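PDB 2HAY: putative NAD(P)H-flavin oxidoreductase from Streptococcus pyogenes serotype M1, which binds FMN and probably catalyses NAD(P)H-dependent reductions as a member of the nitroreductase family. Local coordinates for residues 48-52 with 101-107; 90-94 with 189-193. Where two conformers were deposited one is given. Numbering follows the deposited sequence.

Interaction 1 (48-52 with 101-107); sequences SIGLE and IKNSLLR. With FMN (flavin mononucleotide), chain F.
Loop 48-52, before strand 54-59, packs on helix 99-106 and on Arg107, with Leu51 opposite Ser104 (CA-CA 5.2 Å). Phi is positive at Ile49 (51°), Gly50 (66°) and Glu52 (52°); Leu51 N bonds to Ser48 O (3.3 Å). Arg107 (chi1 m, chi2 t, chi3 m, chi4 -70°) extends toward the loop: NH2 donates to Gly50 O (3.0 Å) and, weakly, to Leu51 O (2.9 Å). Its salt bridge to Glu52 OE1 carries weak hydrogen bonds from NE (3.2 Å) and NH2 (3.3 Å); Glu52 OE2 is hydrogen-bonded to Lys214 N of the second subunit. Ser104 OG (chi1 p) bonds to Ile101 O (2.6 Å). One water links Ile49 O (2.5 Å) and Ser104 OG (2.8 Å), another Gly50 O (2.6 Å) and Ser104 O (2.9 Å). As in nitroreductase dimers, subunits share the FMN site; Ser48 N lies 3.2 Å from FMN C8 and Gly50 CA 3.8 Å from FMN C4'. Ile49 CD1 packs on Ile101 CG1 and Leu51 CD1 on Ile101 CD1, both at 3.9 Å.

Interaction 2 (90-94 with 189-193); sequences AEKHA and LEKEG
The end of strand 84-91 pairs antiparallel with the start of strand 192-201. Ala90 and Gly193 form a hydrogen-bonded pair (CA-CA 5.6 Å; Ala90 N to Gly193 O 2.9 Å, Gly193 N to Ala90 O 3.0 Å); Glu91 and Glu192 form the adjoining non-hydrogen-bonded pair (CA-CA 4.4 Å). Beyond the strand end, Lys92 N still bonds to Lys191 O (2.8 Å). The Lys92 side chain, chi1 m and then t throughout, runs extended beside the 189-193 backbone. Lys92 CE passes 3.6 Å from Glu192 O. Lys92 NZ donates to Leu189 O (2.6 Å), with Leu189 CD2 3.4 Å from that NZ. Strands 84-91 and 192-201 are the two inner strands of the antiparallel sheet, as counted within this nitroreductase-family chain. On the face of Ala90, helix 137-162 packs through Phe141 and Thr144. Glu91 and Glu192 (chi1 p, chi2 t) project from the other face; Glu192 OE2 accepts from Asp188 N, and its OE1 forms a salt bridge with Arg55. His93, at positive phi (60°) with chi1 m, directs its ring edge at Glu190 O, 3.9 Å from CD2. A water lies 2.7 Å from both Lys92 O and Lys191 O, bridging the two carbonyls.

Overall arrangement
The centres of interactions 1 and 2 lie about 15 Å apart, and their segments alternate along the chain in the order 48-52, 90-94, 101-107, 189-193. Loop 48-52 runs into strand 54-59, the sheet neighbour of strand 84-91; that strand is followed by helix 99-106, so a short connection carries the chain from interaction 2 to interaction 1. The two contacts touch at Ala94, whose O is 3.2 Å from Ile101 CD1 and whose CB is 3.6 Å from Leu51 CD2. Thr144 of helix 137-162 meets both Leu51 and Ala90. Interaction 2 thus belongs to the central sheet, whereas interaction 1 joins a flavin-contacting loop to helix 99-106, with Glu52 and Arg107 beside Lys214 of the second subunit.

Interaction 1 (48-52 with 101-107)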
loop_
_atom_site.group_PDB
_atom_site.type_symbol
_atom_site.label_atom_id
_atom_site.label_comp_id
_atom_site.label_asym_id
_atom_site.label_seq_id
_atom_site.Cartn_x
_atom_site.Cartn_y
_atom_site.Cartn_z
ATOM N N SER B 48 -0.075 10.162 1.943
ATOM C CA SER B 48 -0.838 11.253 1.355
ATOM C C SER B 48 -0.835 12.489 2.252
ATOM O O SER B 48 -1.053 12.410 3.474
ATOM C CB SER B 48 -2.247 10.775 1.081
ATOM O OG SER B 48 -2.994 11.760 0.441
ATOM N N ILE B 49 -0.563 13.620 1.621
ATOM C CA ILE B 49 -0.390 14.913 2.261
ATOM C C ILE B 49 0.595 14.936 3.448
ATOM O O ILE B 49 0.543 15.837 4.271
ATOM C CB ILE B 49 -1.777 15.635 2.593
ATOM C CG1 ILE B 49 -2.525 14.983 3.758
ATOM C CG2 ILE B 49 -2.678 15.756 1.349
ATOM C CD1 ILE B 49 -3.702 15.828 4.241
ATOM N N GLY B 50 1.490 13.962 3.535
ATOM C CA GLY B 50 2.506 13.959 4.611
ATOM C C GLY B 50 1.920 13.779 6.016
ATOM O O GLY B 50 2.528 14.178 7.006
ATOM N N LEU B 51 0.728 13.203 6.094
ATOM C CA LEU B 51 0.007 13.081 7.353
ATOM C C LEU B 51 0.705 12.122 8.328
ATOM O O LEU B 51 0.736 12.386 9.522
ATOM C CB LEU B 51 -1.429 12.589 7.109
ATOM C CG LEU B 51 -2.281 12.523 8.398
ATOM C CD1 LEU B 51 -2.442 13.910 9.020
ATOM C CD2 LEU B 51 -3.631 11.939 8.079
ATOM N N GLU B 52 1.223 10.999 7.817
ATOM C CA GLU B 52 1.854 9.983 8.676
ATOM C C GLU B 52 0.910 9.584 9.824
ATOM O O GLU B 52 1.336 9.460 10.990
ATOM C CB GLU B 52 3.192 10.484 9.244
ATOM C CG GLU B 52 4.176 10.987 8.234
ATOM C CD GLU B 52 5.312 11.715 8.900
ATOM O OE1 GLU B 52 5.437 12.961 8.722
ATOM O OE2 GLU B 52 6.067 11.051 9.635
ATOM N N ILE B 101 -4.213 16.774 10.870
ATOM C CA ILE B 101 -3.948 17.412 9.565
ATOM C C ILE B 101 -3.196 18.736 9.759
ATOM O O ILE B 101 -2.277 19.051 9.011
ATOM C CB ILE B 101 -5.218 17.575 8.653
ATOM C CG1 ILE B 101 -5.385 16.384 7.691
ATOM C CG2 ILE B 101 -5.055 18.732 7.705
ATOM C CD1 ILE B 101 -6.018 15.227 8.294
ATOM N N LYS B 102 -3.581 19.484 10.786
ATOM C CA LYS B 102 -2.919 20.748 11.141
ATOM C C LYS B 102 -1.453 20.537 11.545
ATOM O O LYS B 102 -0.571 21.296 11.160
ATOM C CB LYS B 102 -3.688 21.440 12.269
ATOM C CG LYS B 102 -3.259 22.876 12.508
ATOM C CD LYS B 102 -3.944 23.486 13.706
ATOM C CE LYS B 102 -3.238 24.796 14.101
ATOM N NZ LYS B 102 -4.110 25.622 14.995
ATOM N N ASN B 103 -1.196 19.485 12.309
ATOM C CA ASN B 103 0.155 19.202 12.751
ATOM C C ASN B 103 1.076 18.786 11.612
ATOM O O ASN B 103 2.275 19.018 11.667
ATOM C CB ASN B 103 0.140 18.149 13.851
ATOM C CG ASN B 103 -0.464 18.665 15.141
ATOM O OD1 ASN B 103 -0.405 19.859 15.442
ATOM N ND2 ASN B 103 -1.033 17.759 15.925
ATOM N N SER B 104 0.498 18.200 10.566
ATOM C CA SER B 104 1.268 17.697 9.436
ATOM C C SER B 104 1.776 18.872 8.583
ATOM O O SER B 104 2.799 18.773 7.908
ATOM C CB SER B 104 0.444 16.686 8.614
ATOM O OG SER B 104 -0.634 17.300 7.922
ATOM N N LEU B 105 1.052 19.983 8.647
ATOM C CA LEU B 105 1.448 21.211 8.003
ATOM C C LEU B 105 2.478 21.947 8.854
ATOM O O LEU B 105 3.505 22.379 8.344
ATOM C CB LEU B 105 0.209 22.078 7.714
ATOM C CG LEU B 105 -0.737 21.495 6.652
ATOM C CD1 LEU B 105 -2.110 22.146 6.707
ATOM C CD2 LEU B 105 -0.137 21.640 5.252
ATOM N N LEU B 106 2.211 22.072 10.152
ATOM C CA LEU B 106 3.153 22.687 11.083
ATOM C C LEU B 106 4.531 22.024 11.068
ATOM O O LEU B 106 5.539 22.720 11.067
ATOM C CB LEU B 106 2.587 22.706 12.498
ATOM C CG LEU B 106 1.257 23.458 12.684
ATOM C CD1 LEU B 106 0.626 23.156 14.046
ATOM C CD2 LEU B 106 1.418 24.978 12.480
ATOM N N ARG B 107 4.551 20.689 11.050
ATOM C CA ARG B 107 5.763 19.877 10.939
ATOM C C ARG B 107 6.654 20.322 9.806
ATOM O O ARG B 107 7.871 20.223 9.897
ATOM C CB ARG B 107 5.416 18.396 10.670
ATOM C CG ARG B 107 5.181 17.559 11.892
ATOM C CD ARG B 107 5.531 16.076 11.672
ATOM N NE ARG B 107 4.683 15.373 10.705
ATOM C CZ ARG B 107 3.400 15.055 10.894
ATOM N NH1 ARG B 107 2.763 15.426 12.011
ATOM N NH2 ARG B 107 2.730 14.401 9.941
HETATM N N1 FMN F . 2.450 14.725 -3.994
HETATM C C2 FMN F . 1.863 15.595 -4.909
HETATM O O2 FMN F . 2.470 16.589 -5.339
HETATM N N3 FMN F . 0.573 15.379 -5.356
HETATM C C4 FMN F . -0.194 14.312 -4.913
HETATM O O4 FMN F . -1.427 14.442 -4.883
HETATM C C4A FMN F . 0.389 13.416 -3.997
HETATM N N5 FMN F . -0.372 12.328 -3.529
HETATM C C5A FMN F . 0.172 11.390 -2.648
HETATM C C6 FMN F . -0.584 10.295 -2.247
HETATM C C7 FMN F . -0.071 9.349 -1.362
HETATM C C7M FMN F . -0.637 7.945 -1.452
HETATM C C8 FMN F . 1.239 9.529 -0.876
HETATM C C8M FMN F . 2.011 8.315 -0.462
HETATM C C9 FMN F . 1.998 10.641 -1.275
HETATM C C9A FMN F . 1.481 11.574 -2.177
HETATM N N10 FMN F . 2.248 12.680 -2.625
HETATM C C10 FMN F . 1.717 13.613 -3.539
HETATM C "C1'" FMN F . 3.550 12.977 -1.935
HETATM C "C2'" FMN F . 3.393 13.436 -0.475
HETATM O "O2'" FMN F . 2.994 14.798 -0.398
HETATM C "C3'" FMN F . 4.746 13.217 0.208
HETATM O "O3'" FMN F . 4.943 11.825 0.237
HETATM C "C4'" FMN F . 4.928 13.786 1.624
HETATM O "O4'" FMN F . 4.952 15.204 1.619
HETATM C "C5'" FMN F . 6.211 13.211 2.255
HETATM O "O5'" FMN F . 7.406 13.713 1.653
HETATM P P FMN F . 8.442 12.860 0.737
HETATM O O1P FMN F . 8.931 13.757 -0.367
HETATM O O2P FMN F . 7.843 11.616 0.142
HETATM O O3P FMN F . 9.609 12.452 1.558
HETATM O O HOH W 1 0.140 18.083 5.329
HETATM O O HOH W 2 4.085 16.317 7.117
#

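Interaction 2 (90-94 with 189-193)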
loop_
_atom_site.group_PDB
_atom_site.type_symbol
_atom_site.label_atom_id
_atom_site.label_comp_id
_atom_site.label_asym_id
_atom_site.label_seq_id
_atom_site.Cartn_x
_atom_site.Cartn_y
_atom_site.Cartn_z
ATOM N N ALA B 90 -3.582 2.533 11.879
ATOM C CA ALA B 90 -3.938 3.796 11.200
ATOM C C ALA B 90 -4.784 4.754 12.076
ATOM O O ALA B 90 -5.598 4.298 12.898
ATOM C CB ALA B 90 -4.637 3.514 9.890
ATOM N N GLU B 91 -4.608 6.067 11.873
ATOM C CA GLU B 91 -5.360 7.102 12.620
ATOM C C GLU B 91 -6.826 7.196 12.176
ATOM O O GLU B 91 -7.112 7.112 10.978
ATOM C CB GLU B 91 -4.735 8.469 12.387
ATOM C CG GLU B 91 -3.858 8.949 13.482
ATOM C CD GLU B 91 -3.029 10.206 13.120
ATOM O OE1 GLU B 91 -3.498 11.051 12.328
ATOM O OE2 GLU B 91 -1.890 10.344 13.648
ATOM N N LYS B 92 -7.730 7.392 13.131
ATOM C CA LYS B 92 -9.140 7.665 12.832
ATOM C C LYS B 92 -9.361 9.155 12.773
ATOM O O LYS B 92 -8.562 9.935 13.296
ATOM C CB LYS B 92 -10.054 7.081 13.927
ATOM C CG LYS B 92 -9.998 5.548 14.010
ATOM C CD LYS B 92 -10.908 5.049 15.117
ATOM C CE LYS B 92 -11.161 3.530 15.000
ATOM N NZ LYS B 92 -11.895 3.041 16.222
ATOM N N HIS B 93 -10.447 9.553 12.140
ATOM C CA HIS B 93 -10.876 10.953 12.201
ATOM C C HIS B 93 -9.890 11.985 11.655
ATOM O O HIS B 93 -9.803 13.117 12.138
ATOM C CB HIS B 93 -11.300 11.285 13.628
ATOM C CG HIS B 93 -12.423 10.430 14.110
ATOM N ND1 HIS B 93 -13.685 10.471 13.541
ATOM C CD2 HIS B 93 -12.480 9.511 15.101
ATOM C CE1 HIS B 93 -14.472 9.617 14.174
ATOM N NE2 HIS B 93 -13.763 9.014 15.115
ATOM N N ALA B 94 -9.158 11.594 10.619
ATOM C CA ALA B 94 -8.202 12.520 10.008
ATOM C C ALA B 94 -8.915 13.424 9.006
ATOM O O ALA B 94 -8.571 13.438 7.828
ATOM C CB ALA B 94 -7.002 11.729 9.376
ATOM N N LEU B 189 -8.358 3.062 20.988
ATOM C CA LEU B 189 -9.417 2.740 20.026
ATOM C C LEU B 189 -10.272 3.938 19.575
ATOM O O LEU B 189 -10.913 3.915 18.514
ATOM C CB LEU B 189 -10.342 1.659 20.582
ATOM C CG LEU B 189 -10.586 0.396 19.735
ATOM C CD1 LEU B 189 -11.921 -0.286 20.094
ATOM C CD2 LEU B 189 -10.428 0.630 18.195
ATOM N N GLU B 190 -10.312 4.981 20.380
ATOM C CA GLU B 190 -11.053 6.173 19.962
ATOM C C GLU B 190 -10.272 7.006 18.927
ATOM O O GLU B 190 -10.863 7.809 18.217
ATOM C CB GLU B 190 -11.481 7.007 21.181
ATOM C CG GLU B 190 -12.217 6.206 22.295
ATOM C CD GLU B 190 -13.655 5.729 21.931
ATOM O OE1 GLU B 190 -14.213 4.925 22.729
ATOM O OE2 GLU B 190 -14.246 6.138 20.884
ATOM N N LYS B 191 -8.957 6.788 18.839
ATOM C CA LYS B 191 -8.090 7.597 17.974
ATOM C C LYS B 191 -7.511 6.844 16.773
ATOM O O LYS B 191 -7.032 7.471 15.842
ATOM C CB LYS B 191 -6.933 8.208 18.787
ATOM C CG LYS B 191 -7.337 9.392 19.680
ATOM C CD LYS B 191 -6.190 9.832 20.596
ATOM C CE LYS B 191 -6.660 10.859 21.608
ATOM N NZ LYS B 191 -5.663 11.051 22.704
ATOM N N GLU B 192 -7.562 5.511 16.816
ATOM C CA GLU B 192 -6.821 4.636 15.903
ATOM C C GLU B 192 -7.384 3.210 15.896
ATOM O O GLU B 192 -8.148 2.806 16.795
ATOM C CB GLU B 192 -5.315 4.616 16.228
ATOM C CG GLU B 192 -4.913 3.905 17.517
ATOM C CD GLU B 192 -3.559 4.351 18.095
ATOM O OE1 GLU B 192 -2.686 4.928 17.367
ATOM O OE2 GLU B 192 -3.375 4.140 19.310
ATOM N N GLY B 193 -7.039 2.483 14.838
ATOM C CA GLY B 193 -7.477 1.103 14.640
ATOM C C GLY B 193 -6.432 0.338 13.828
ATOM O O GLY B 193 -5.646 0.915 13.067
HETATM O O HOH W 3 -7.329 10.177 15.696
#